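Local coordinates for protein 4'-phospho-dehydrooxetanocin synthase (Bacillus megaterium, PDB 5UL3) that catalyses the cobalamin-dependent radical SAM ring contraction of dAMP to an oxetane aldehyde, a step in the biosynthesis of the nucleoside analogue oxetanocin A, at residues T559-M569 with R580-K588; R317-H325 with M544-M555. All blocks are in the same frame, centred on the assembly; numbering follows the deposited sequence. Where two conformers were deposited one is given.

Contact 1 (T559-M569 with R580-K588); sequences TERKEEVNLIM and RYATSFVDK
Leu-567 lays its CD2 methyl along the backbone of the other segment, 3.9 Å from Val-586 CA, while its CD1 branch turns to the Val-586 side chain. The leucine belongs to the chain that leaves helix 551-563 through a Schellman motif, with Glu-564 at positive phi, and then meets 580-588 in a single beta bridge between Ile-568 and Thr-583. Two backbone bonds close the bridge. Ser-584 N gives a nearly straight bond to Leu-567 O (2.7 Å, N-H...O 174°), an oxygen that Thr-583 CA also approaches in a CA-H...O contact; Met-569 N returns a bond to Ala-582 O at 2.8 Å. Water 1 extends the pairing by one step, accepting from Ala-582 N and placed to donate to Met-569 O. The approach to the bridge is held from the helix: Glu-560 OE2 accepts from both Leu-567 N and Ile-568 N, the first on its anti lone pair and the second 35° out of the carboxylate plane, and this double grip fixes the loop against the helix's last turns. With CG2 of Ile-568 anti to the backbone N, this methyl reaches Tyr-581 CD1 at 3.6 Å, meeting the ring obliquely; CG1 runs beside Thr-583 CG2, the two side chains pointing the same way. The tyrosine also packs on Ser-553 and Gln-557 of helix 551-563, so its ring packs against both the helix and the loop that follows it. Near the helix end, the side chain of Glu-563 meets that of Val-586 at about a right angle; OE2 of Glu-563 forms a salt bridge with Lys-481, and OE1 of Glu-563 lies 3.6 Å from Val-586 CG2.

Contact 2 (R317-H325 with M544-M555); sequences RCTFCPRDH and MEILMNTPYSRM. With SF4 (iron/sulfur cluster), chain B; EDO (1,2-ethanediol), chain Y.
Thr-319 O receives Tyr-552 N at 2.8 Å, the donor tilted 33° from the carbonyl plane, and the same oxygen lies against Thr-550 CB and Pro-551 CD, 3.3 Å from each. It meets the first turn of helix 551-563, whose N-cap is Thr-550: OG1 accepts from Ser-553 N and donates to Leu-547 O. Thr-319 OG1 sits at the edge of the Tyr-552 ring and is bonded to Arg-445 O. With Thr-550 OG1 between the backbone N and the carbonyl carbon (chi1 53°), CG2 stands anti to that carbon, 3.5 Å from Pro-322 CD and alongside the proline ring; Leu-547 CD1 touches Pro-322 CD at 3.8 Å, the side chains meeting at a slant. Met-544, bent at chi2 and chi3, packs SD 3.6 Å from Phe-320 CB; the sulfur lies 5.5 Å from the ring centroid, an oblique Met-aromatic contact. Water 2 joins Phe-320 O to Glu-545 O and Leu-547 N; water 3 joins Arg-323 N to Asn-549 O. The helix start and its lead-in back the cluster loop, where Cys-318 SG binds FE1 at 2.2 Å and Cys-321 SG binds FE3; with Cys-313 they supply the three-cysteine [4Fe-4S] site of a radical SAM enzyme.

Contact 2 and contact 1 follow one another along the chain, joined by helix 551-563: its first turn packs on the cluster loop, and its last turns lead into the beta bridge of contact 1. Their centres lie about 15 Å apart. Strands 546-547 and 580-581 pair antiparallel as a second connection, with Tyr-581 N 2.8 Å from Ile-546 O, a probable hydrogen bond. Beside them Arg-580 NH1 forms a salt bridge of 2.9 Å with OE1 of Glu-545, an S-adenosylmethionine-binding residue. Contact 2 reaches the cofactors directly, the Pro-322 side chain about 4 Å from cobalamin, whereas that of Tyr-581 in contact 1 stays about 13 Å away.

Contact 1 (T559-M569 with R580-K588)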
loop_
_atom_site.group_PDB
_atom_site.type_symbol
_atom_site.label_atom_id
_atom_site.label_comp_id
_atom_site.label_asym_id
_atom_site.label_seq_id
_atom_site.Cartn_x
_atom_site.Cartn_y
_atom_site.Cartn_z
ATOM N N THR A 559 12.658 23.642 16.202
ATOM C CA THR A 559 13.771 24.400 15.644
ATOM C C THR A 559 13.346 25.811 15.246
ATOM O O THR A 559 14.145 26.749 15.351
ATOM C CB THR A 559 14.362 23.653 14.444
ATOM O OG1 THR A 559 14.727 22.327 14.845
ATOM C CG2 THR A 559 15.600 24.357 13.910
ATOM N N GLU A 560 12.100 25.984 14.793
ATOM C CA GLU A 560 11.608 27.320 14.467
ATOM C C GLU A 560 11.695 28.243 15.677
ATOM O O GLU A 560 12.080 29.412 15.553
ATOM C CB GLU A 560 10.165 27.249 13.964
ATOM C CG GLU A 560 9.993 26.782 12.533
ATOM C CD GLU A 560 8.538 26.776 12.115
ATOM O OE1 GLU A 560 7.685 26.396 12.945
ATOM O OE2 GLU A 560 8.244 27.165 10.962
ATOM N N ARG A 561 11.340 27.733 16.857
ATOM C CA ARG A 561 11.440 28.526 18.075
ATOM C C ARG A 561 12.891 28.681 18.514
ATOM O O ARG A 561 13.342 29.790 18.822
ATOM C CB ARG A 561 10.611 27.879 19.186
ATOM C CG ARG A 561 9.126 27.802 18.886
ATOM C CD ARG A 561 8.356 27.217 20.063
ATOM N NE ARG A 561 6.919 27.441 19.929
ATOM C CZ ARG A 561 6.070 26.579 19.380
ATOM N NH1 ARG A 561 6.509 25.418 18.913
ATOM N NH2 ARG A 561 4.779 26.875 19.300
ATOM N N LYS A 562 13.637 27.575 18.533
ATOM C CA LYS A 562 14.990 27.567 19.084
ATOM C C LYS A 562 15.929 28.504 18.333
ATOM O O LYS A 562 16.828 29.096 18.939
ATOM C CB LYS A 562 15.530 26.138 19.060
ATOM C CG LYS A 562 16.844 25.910 19.767
ATOM C CD LYS A 562 16.830 24.527 20.401
ATOM C CE LYS A 562 18.213 24.078 20.824
ATOM N NZ LYS A 562 18.152 22.881 21.713
ATOM N N GLU A 563 15.743 28.651 17.022
ATOM C CA GLU A 563 16.639 29.457 16.204
ATOM C C GLU A 563 15.942 30.663 15.589
ATOM O O GLU A 563 16.549 31.363 14.770
ATOM C CB GLU A 563 17.277 28.592 15.109
ATOM C CG GLU A 563 18.131 27.440 15.648
ATOM C CD GLU A 563 18.724 26.565 14.548
ATOM O OE1 GLU A 563 18.914 27.062 13.417
ATOM O OE2 GLU A 563 19.003 25.376 14.818
ATOM N N GLU A 564 14.683 30.915 15.953
ATOM C CA GLU A 564 13.956 32.121 15.550
ATOM C C GLU A 564 13.921 32.283 14.030
ATOM O O GLU A 564 14.310 33.316 13.479
ATOM C CB GLU A 564 14.553 33.364 16.216
ATOM C CG GLU A 564 14.701 33.258 17.721
ATOM C CD GLU A 564 15.213 34.543 18.336
ATOM O OE1 GLU A 564 15.042 35.608 17.704
ATOM O OE2 GLU A 564 15.791 34.486 19.443
ATOM N N VAL A 565 13.440 31.246 13.347
ATOM C CA VAL A 565 13.317 31.259 11.896
ATOM C C VAL A 565 12.011 30.571 11.520
ATOM O O VAL A 565 11.564 29.637 12.190
ATOM C CB VAL A 565 14.535 30.584 11.218
ATOM C CG1 VAL A 565 14.701 29.149 11.706
ATOM C CG2 VAL A 565 14.426 30.645 9.695
ATOM N N ASN A 566 11.379 31.064 10.460
ATOM C CA ASN A 566 10.174 30.442 9.929
ATOM C C ASN A 566 10.562 29.427 8.856
ATOM O O ASN A 566 11.152 29.789 7.831
ATOM C CB ASN A 566 9.218 31.497 9.375
ATOM C CG ASN A 566 8.135 31.882 10.372
ATOM O OD1 ASN A 566 8.197 31.515 11.549
ATOM N ND2 ASN A 566 7.134 32.620 9.904
ATOM N N LEU A 567 10.241 28.157 9.100
ATOM C CA LEU A 567 10.534 27.084 8.162
ATOM C C LEU A 567 9.293 26.492 7.517
ATOM O O LEU A 567 9.349 26.096 6.354
ATOM C CB LEU A 567 11.312 25.962 8.864
ATOM C CG LEU A 567 12.687 26.320 9.430
ATOM C CD1 LEU A 567 13.263 25.171 10.244
ATOM C CD2 LEU A 567 13.650 26.721 8.325
ATOM N N ILE A 568 8.178 26.426 8.237
ATOM C CA ILE A 568 6.941 25.865 7.703
ATOM C C ILE A 568 6.154 26.981 7.031
ATOM O O ILE A 568 5.699 27.918 7.694
ATOM C CB ILE A 568 6.113 25.186 8.805
ATOM C CG1 ILE A 568 6.934 24.090 9.488
ATOM C CG2 ILE A 568 4.826 24.606 8.218
ATOM C CD1 ILE A 568 6.211 23.381 10.616
ATOM N N MET A 569 5.980 26.870 5.716
ATOM C CA MET A 569 5.275 27.873 4.929
ATOM C C MET A 569 3.763 27.737 5.140
ATOM O O MET A 569 3.295 27.035 6.042
ATOM C CB MET A 569 5.674 27.747 3.463
ATOM C CG MET A 569 7.183 27.732 3.243
ATOM S SD MET A 569 8.031 29.079 4.106
ATOM C CE MET A 569 7.327 30.508 3.281
ATOM N N ARG A 580 0.141 17.085 4.580
ATOM C CA ARG A 580 1.551 17.365 4.807
ATOM C C ARG A 580 1.806 18.863 4.829
ATOM O O ARG A 580 1.033 19.662 4.296
ATOM C CB ARG A 580 2.438 16.717 3.740
ATOM C CG ARG A 580 2.368 17.372 2.368
ATOM C CD ARG A 580 3.089 16.505 1.336
ATOM N NE ARG A 580 3.017 17.053 -0.017
ATOM C CZ ARG A 580 3.229 16.340 -1.121
ATOM N NH1 ARG A 580 3.519 15.047 -1.034
ATOM N NH2 ARG A 580 3.146 16.917 -2.310
ATOM N N TYR A 581 2.921 19.220 5.447
ATOM C CA TYR A 581 3.393 20.591 5.502
ATOM C C TYR A 581 4.294 20.872 4.310
ATOM O O TYR A 581 4.892 19.961 3.731
ATOM C CB TYR A 581 4.176 20.844 6.791
ATOM C CG TYR A 581 3.400 20.684 8.072
ATOM C CD1 TYR A 581 2.625 21.726 8.573
ATOM C CD2 TYR A 581 3.463 19.503 8.807
ATOM C CE1 TYR A 581 1.923 21.595 9.755
ATOM C CE2 TYR A 581 2.760 19.362 9.995
ATOM C CZ TYR A 581 1.995 20.416 10.465
ATOM O OH TYR A 581 1.297 20.289 11.646
ATOM N N ALA A 582 4.372 22.146 3.940
ATOM C CA ALA A 582 5.376 22.636 3.007
ATOM C C ALA A 582 6.431 23.362 3.835
ATOM O O ALA A 582 6.111 24.319 4.544
ATOM C CB ALA A 582 4.748 23.552 1.959
ATOM N N THR A 583 7.674 22.880 3.776
ATOM C CA THR A 583 8.707 23.247 4.740
ATOM C C THR A 583 10.001 23.623 4.033
ATOM O O THR A 583 10.456 22.900 3.137
ATOM C CB THR A 583 8.988 22.086 5.710
ATOM O OG1 THR A 583 7.747 21.535 6.183
ATOM C CG2 THR A 583 9.834 22.555 6.905
ATOM N N SER A 584 10.597 24.740 4.447
ATOM C CA SER A 584 11.890 25.166 3.930
ATOM C C SER A 584 13.019 24.541 4.746
ATOM O O SER A 584 12.812 24.009 5.839
ATOM C CB SER A 584 12.006 26.691 3.945
ATOM O OG SER A 584 11.011 27.299 3.140
ATOM N N PHE A 585 14.230 24.610 4.197
ATOM C CA PHE A 585 15.404 24.018 4.828
ATOM C C PHE A 585 16.085 25.030 5.737
ATOM O O PHE A 585 16.220 26.201 5.378
ATOM C CB PHE A 585 16.404 23.543 3.770
ATOM C CG PHE A 585 15.975 22.294 3.038
ATOM C CD1 PHE A 585 14.882 22.308 2.184
ATOM C CD2 PHE A 585 16.684 21.122 3.192
ATOM C CE1 PHE A 585 14.487 21.156 1.508
ATOM C CE2 PHE A 585 16.300 19.957 2.531
ATOM C CZ PHE A 585 15.196 19.981 1.680
ATOM N N VAL A 586 16.542 24.558 6.900
ATOM C CA VAL A 586 17.251 25.428 7.832
ATOM C C VAL A 586 18.615 25.822 7.274
ATOM O O VAL A 586 19.140 26.896 7.602
ATOM C CB VAL A 586 17.368 24.756 9.213
ATOM C CG1 VAL A 586 18.426 23.652 9.204
ATOM C CG2 VAL A 586 17.686 25.798 10.282
ATOM N N ASP A 587 19.200 24.984 6.415
ATOM C CA ASP A 587 20.452 25.282 5.725
ATOM C C ASP A 587 20.115 25.666 4.282
ATOM O O ASP A 587 19.710 24.812 3.486
ATOM C CB ASP A 587 21.383 24.070 5.804
ATOM C CG ASP A 587 22.740 24.307 5.167
ATOM O OD1 ASP A 587 22.808 24.780 4.013
ATOM O OD2 ASP A 587 23.748 23.973 5.819
ATOM N N LYS A 588 20.291 26.951 3.941
ATOM C CA LYS A 588 19.870 27.445 2.626
ATOM C C LYS A 588 20.585 26.742 1.481
ATOM O O LYS A 588 19.999 26.562 0.408
ATOM C CB LYS A 588 20.108 28.950 2.506
ATOM C CG LYS A 588 19.094 29.838 3.213
ATOM C CD LYS A 588 19.193 31.274 2.685
ATOM C CE LYS A 588 18.438 32.264 3.561
ATOM N NZ LYS A 588 19.111 32.472 4.877
HETATM O O HOH W 1 2.708 24.166 5.291
#

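Contact 2 (R317-H325 with M544-M555)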
loop_
_atom_site.group_PDB
_atom_site.type_symbol
_atom_site.label_atom_id
_atom_site.label_comp_id
_atom_site.label_asym_id
_atom_site.label_seq_id
_atom_site.Cartn_x
_atom_site.Cartn_y
_atom_site.Cartn_z
ATOM N N ARG A 317 8.595 4.278 15.485
ATOM C CA ARG A 317 9.422 5.367 15.983
ATOM C C ARG A 317 10.076 6.213 14.909
ATOM O O ARG A 317 10.762 7.190 15.251
ATOM C CB ARG A 317 10.509 4.813 16.897
ATOM C CG ARG A 317 9.965 4.340 18.205
ATOM C CD ARG A 317 11.101 3.714 18.977
ATOM N NE ARG A 317 10.780 3.398 20.361
ATOM C CZ ARG A 317 10.084 2.336 20.758
ATOM N NH1 ARG A 317 9.554 1.479 19.880
ATOM N NH2 ARG A 317 9.899 2.139 22.049
ATOM N N CYS A 318 9.927 5.861 13.636
ATOM C CA CYS A 318 10.526 6.672 12.580
ATOM C C CYS A 318 9.881 8.052 12.575
ATOM O O CYS A 318 8.656 8.177 12.632
ATOM C CB CYS A 318 10.366 5.979 11.223
ATOM S SG CYS A 318 11.068 4.318 11.259
ATOM N N THR A 319 10.708 9.101 12.551
ATOM C CA THR A 319 10.179 10.419 12.868
ATOM C C THR A 319 9.343 11.008 11.750
ATOM O O THR A 319 8.593 11.957 11.999
ATOM C CB THR A 319 11.314 11.376 13.212
ATOM O OG1 THR A 319 12.178 11.500 12.071
ATOM C CG2 THR A 319 12.091 10.816 14.403
ATOM N N PHE A 320 9.478 10.492 10.526
ATOM C CA PHE A 320 8.722 10.949 9.372
ATOM C C PHE A 320 7.445 10.140 9.135
ATOM O O PHE A 320 6.705 10.434 8.193
ATOM C CB PHE A 320 9.607 10.866 8.116
ATOM C CG PHE A 320 10.147 9.482 7.872
ATOM C CD1 PHE A 320 9.390 8.531 7.188
ATOM C CD2 PHE A 320 11.390 9.104 8.381
ATOM C CE1 PHE A 320 9.860 7.245 6.990
ATOM C CE2 PHE A 320 11.868 7.826 8.195
ATOM C CZ PHE A 320 11.103 6.882 7.495
ATOM N N CYS A 321 7.176 9.130 9.947
ATOM C CA CYS A 321 6.069 8.206 9.704
ATOM C C CYS A 321 4.983 8.416 10.757
ATOM O O CYS A 321 5.131 7.956 11.899
ATOM C CB CYS A 321 6.602 6.767 9.745
ATOM S SG CYS A 321 5.401 5.449 9.301
ATOM N N PRO A 322 3.884 9.113 10.451
ATOM C CA PRO A 322 2.867 9.344 11.495
ATOM C C PRO A 322 2.165 8.042 11.849
ATOM O O PRO A 322 1.865 7.229 10.971
ATOM C CB PRO A 322 1.903 10.344 10.845
ATOM C CG PRO A 322 2.012 10.058 9.363
ATOM C CD PRO A 322 3.465 9.620 9.134
ATOM N N ARG A 323 1.924 7.831 13.150
ATOM C CA ARG A 323 1.340 6.578 13.607
ATOM C C ARG A 323 -0.125 6.697 14.030
ATOM O O ARG A 323 -0.718 5.693 14.427
ATOM C CB ARG A 323 2.185 5.994 14.754
ATOM C CG ARG A 323 3.679 5.794 14.377
ATOM C CD ARG A 323 3.841 5.026 13.031
ATOM N NE ARG A 323 3.111 3.752 13.032
ATOM C CZ ARG A 323 2.729 3.123 11.917
ATOM N NH1 ARG A 323 2.058 1.968 11.992
ATOM N NH2 ARG A 323 2.994 3.667 10.726
ATOM N N ASP A 324 -0.736 7.884 13.919
ATOM C CA ASP A 324 -2.044 8.103 14.541
ATOM C C ASP A 324 -3.155 7.349 13.822
ATOM O O ASP A 324 -4.159 6.992 14.443
ATOM C CB ASP A 324 -2.377 9.593 14.567
ATOM C CG ASP A 324 -1.435 10.365 15.458
ATOM O OD1 ASP A 324 -0.316 10.667 14.999
ATOM O OD2 ASP A 324 -1.801 10.616 16.623
ATOM N N HIS A 325 -2.988 7.094 12.531
ATOM C CA HIS A 325 -4.008 6.400 11.749
ATOM C C HIS A 325 -3.758 4.893 11.698
ATOM O O HIS A 325 -4.704 4.098 11.814
ATOM C CB HIS A 325 -4.050 7.015 10.341
ATOM C CG HIS A 325 -5.077 6.403 9.418
ATOM N ND1 HIS A 325 -6.436 6.476 9.649
ATOM C CD2 HIS A 325 -4.929 5.723 8.257
ATOM C CE1 HIS A 325 -7.079 5.852 8.675
ATOM N NE2 HIS A 325 -6.189 5.401 7.810
ATOM N N MET A 544 12.756 15.136 1.879
ATOM C CA MET A 544 11.786 14.842 2.923
ATOM C C MET A 544 10.489 15.602 2.693
ATOM O O MET A 544 10.494 16.814 2.446
ATOM C CB MET A 544 12.361 15.213 4.290
ATOM C CG MET A 544 11.368 15.053 5.446
ATOM S SD MET A 544 10.949 13.343 5.827
ATOM C CE MET A 544 12.487 12.715 6.476
ATOM N N GLU A 545 9.382 14.869 2.747
ATOM C CA GLU A 545 8.039 15.432 2.763
ATOM C C GLU A 545 7.498 15.201 4.164
ATOM O O GLU A 545 7.438 14.058 4.632
ATOM C CB GLU A 545 7.150 14.791 1.690
ATOM C CG GLU A 545 7.544 15.218 0.285
ATOM C CD GLU A 545 6.867 14.399 -0.800
ATOM O OE1 GLU A 545 5.958 13.603 -0.477
ATOM O OE2 GLU A 545 7.256 14.553 -1.979
ATOM N N ILE A 546 7.157 16.281 4.849
ATOM C CA ILE A 546 6.855 16.233 6.271
ATOM C C ILE A 546 5.349 16.100 6.429
ATOM O O ILE A 546 4.597 17.038 6.139
ATOM C CB ILE A 546 7.399 17.471 6.994
ATOM C CG1 ILE A 546 8.896 17.607 6.706
ATOM C CG2 ILE A 546 7.142 17.364 8.482
ATOM C CD1 ILE A 546 9.548 18.820 7.347
ATOM N N LEU A 547 4.902 14.930 6.879
ATOM C CA LEU A 547 3.472 14.716 7.012
ATOM C C LEU A 547 2.974 15.288 8.332
ATOM O O LEU A 547 3.750 15.558 9.256
ATOM C CB LEU A 547 3.130 13.225 6.921
ATOM C CG LEU A 547 3.417 12.479 5.615
ATOM C CD1 LEU A 547 2.905 11.055 5.710
ATOM C CD2 LEU A 547 2.810 13.186 4.411
ATOM N N MET A 548 1.655 15.467 8.412
ATOM C CA MET A 548 1.033 15.869 9.664
ATOM C C MET A 548 1.251 14.796 10.726
ATOM O O MET A 548 1.418 13.610 10.420
ATOM C CB MET A 548 -0.474 16.109 9.468
ATOM C CG MET A 548 -0.819 17.189 8.447
ATOM S SD MET A 548 -2.604 17.272 8.107
ATOM C CE MET A 548 -3.236 17.600 9.754
ATOM N N ASN A 549 1.272 15.229 11.985
ATOM C CA ASN A 549 1.297 14.345 13.149
ATOM C C ASN A 549 2.589 13.547 13.271
ATOM O O ASN A 549 2.600 12.481 13.897
ATOM C CB ASN A 549 0.099 13.385 13.149
ATOM C CG ASN A 549 -1.219 14.112 13.284
ATOM O OD1 ASN A 549 -1.329 15.081 14.037
ATOM N ND2 ASN A 549 -2.223 13.659 12.547
ATOM N N THR A 550 3.697 14.045 12.692
ATOM C CA THR A 550 4.964 13.345 12.782
ATOM C C THR A 550 5.864 13.969 13.842
ATOM O O THR A 550 5.864 15.188 14.026
ATOM C CB THR A 550 5.709 13.396 11.448
ATOM O OG1 THR A 550 5.826 14.764 11.019
ATOM C CG2 THR A 550 4.983 12.553 10.396
ATOM N N PRO A 551 6.671 13.138 14.509
ATOM C CA PRO A 551 7.764 13.685 15.325
ATOM C C PRO A 551 8.640 14.656 14.565
ATOM O O PRO A 551 9.095 15.653 15.141
ATOM C CB PRO A 551 8.540 12.423 15.741
ATOM C CG PRO A 551 7.520 11.349 15.761
ATOM C CD PRO A 551 6.618 11.671 14.581
ATOM N N TYR A 552 8.889 14.401 13.277
ATOM C CA TYR A 552 9.749 15.304 12.517
ATOM C C TYR A 552 9.127 16.691 12.379
ATOM O O TYR A 552 9.838 17.702 12.447
ATOM C CB TYR A 552 10.066 14.716 11.140
ATOM C CG TYR A 552 11.291 15.335 10.480
ATOM C CD1 TYR A 552 11.181 16.489 9.709
ATOM C CD2 TYR A 552 12.553 14.762 10.627
ATOM C CE1 TYR A 552 12.294 17.066 9.097
ATOM C CE2 TYR A 552 13.674 15.334 10.028
ATOM C CZ TYR A 552 13.533 16.481 9.265
ATOM O OH TYR A 552 14.620 17.071 8.664
ATOM N N SER A 553 7.806 16.772 12.175
ATOM C CA SER A 553 7.174 18.088 12.106
ATOM C C SER A 553 7.334 18.827 13.428
ATOM O O SER A 553 7.595 20.037 13.446
ATOM C CB SER A 553 5.691 17.978 11.731
ATOM O OG SER A 553 4.916 17.345 12.744
ATOM N N ARG A 554 7.229 18.113 14.545
ATOM C CA ARG A 554 7.424 18.771 15.834
ATOM C C ARG A 554 8.884 19.150 16.063
ATOM O O ARG A 554 9.158 20.175 16.701
ATOM C CB ARG A 554 6.899 17.880 16.956
ATOM C CG ARG A 554 5.417 17.560 16.786
ATOM C CD ARG A 554 4.800 16.924 18.020
ATOM N NE ARG A 554 5.314 15.584 18.286
ATOM C CZ ARG A 554 4.840 14.471 17.731
ATOM N NH1 ARG A 554 3.840 14.521 16.853
ATOM N NH2 ARG A 554 5.370 13.299 18.055
ATOM N N MET A 555 9.828 18.357 15.543
ATOM C CA MET A 555 11.236 18.755 15.576
ATOM C C MET A 555 11.453 20.040 14.798
ATOM O O MET A 555 12.229 20.911 15.216
ATOM C CB MET A 555 12.118 17.641 15.009
ATOM C CG MET A 555 12.126 16.373 15.835
ATOM S SD MET A 555 12.635 14.900 14.902
ATOM C CE MET A 555 14.243 15.370 14.276
HETATM FE FE1 SF4 B . 9.234 3.242 10.539
HETATM FE FE2 SF4 B . 8.298 1.604 8.586
HETATM FE FE3 SF4 B . 6.728 3.658 9.635
HETATM FE FE4 SF4 B . 7.255 1.445 11.150
HETATM S S1 SF4 B . 6.050 1.512 9.184
HETATM S S2 SF4 B . 7.373 3.631 11.851
HETATM S S3 SF4 B . 9.419 1.005 10.504
HETATM S S4 SF4 B . 8.683 3.854 8.422
HETATM C C1 EDO Y . 9.145 10.561 2.563
HETATM O O1 EDO Y . 9.397 11.908 2.148
HETATM C C2 EDO Y . 8.682 10.555 4.012
HETATM O O2 EDO Y . 7.571 11.442 4.172
HETATM O O HOH W 2 6.839 12.939 7.138
HETATM O O HOH W 3 2.817 9.636 15.093
#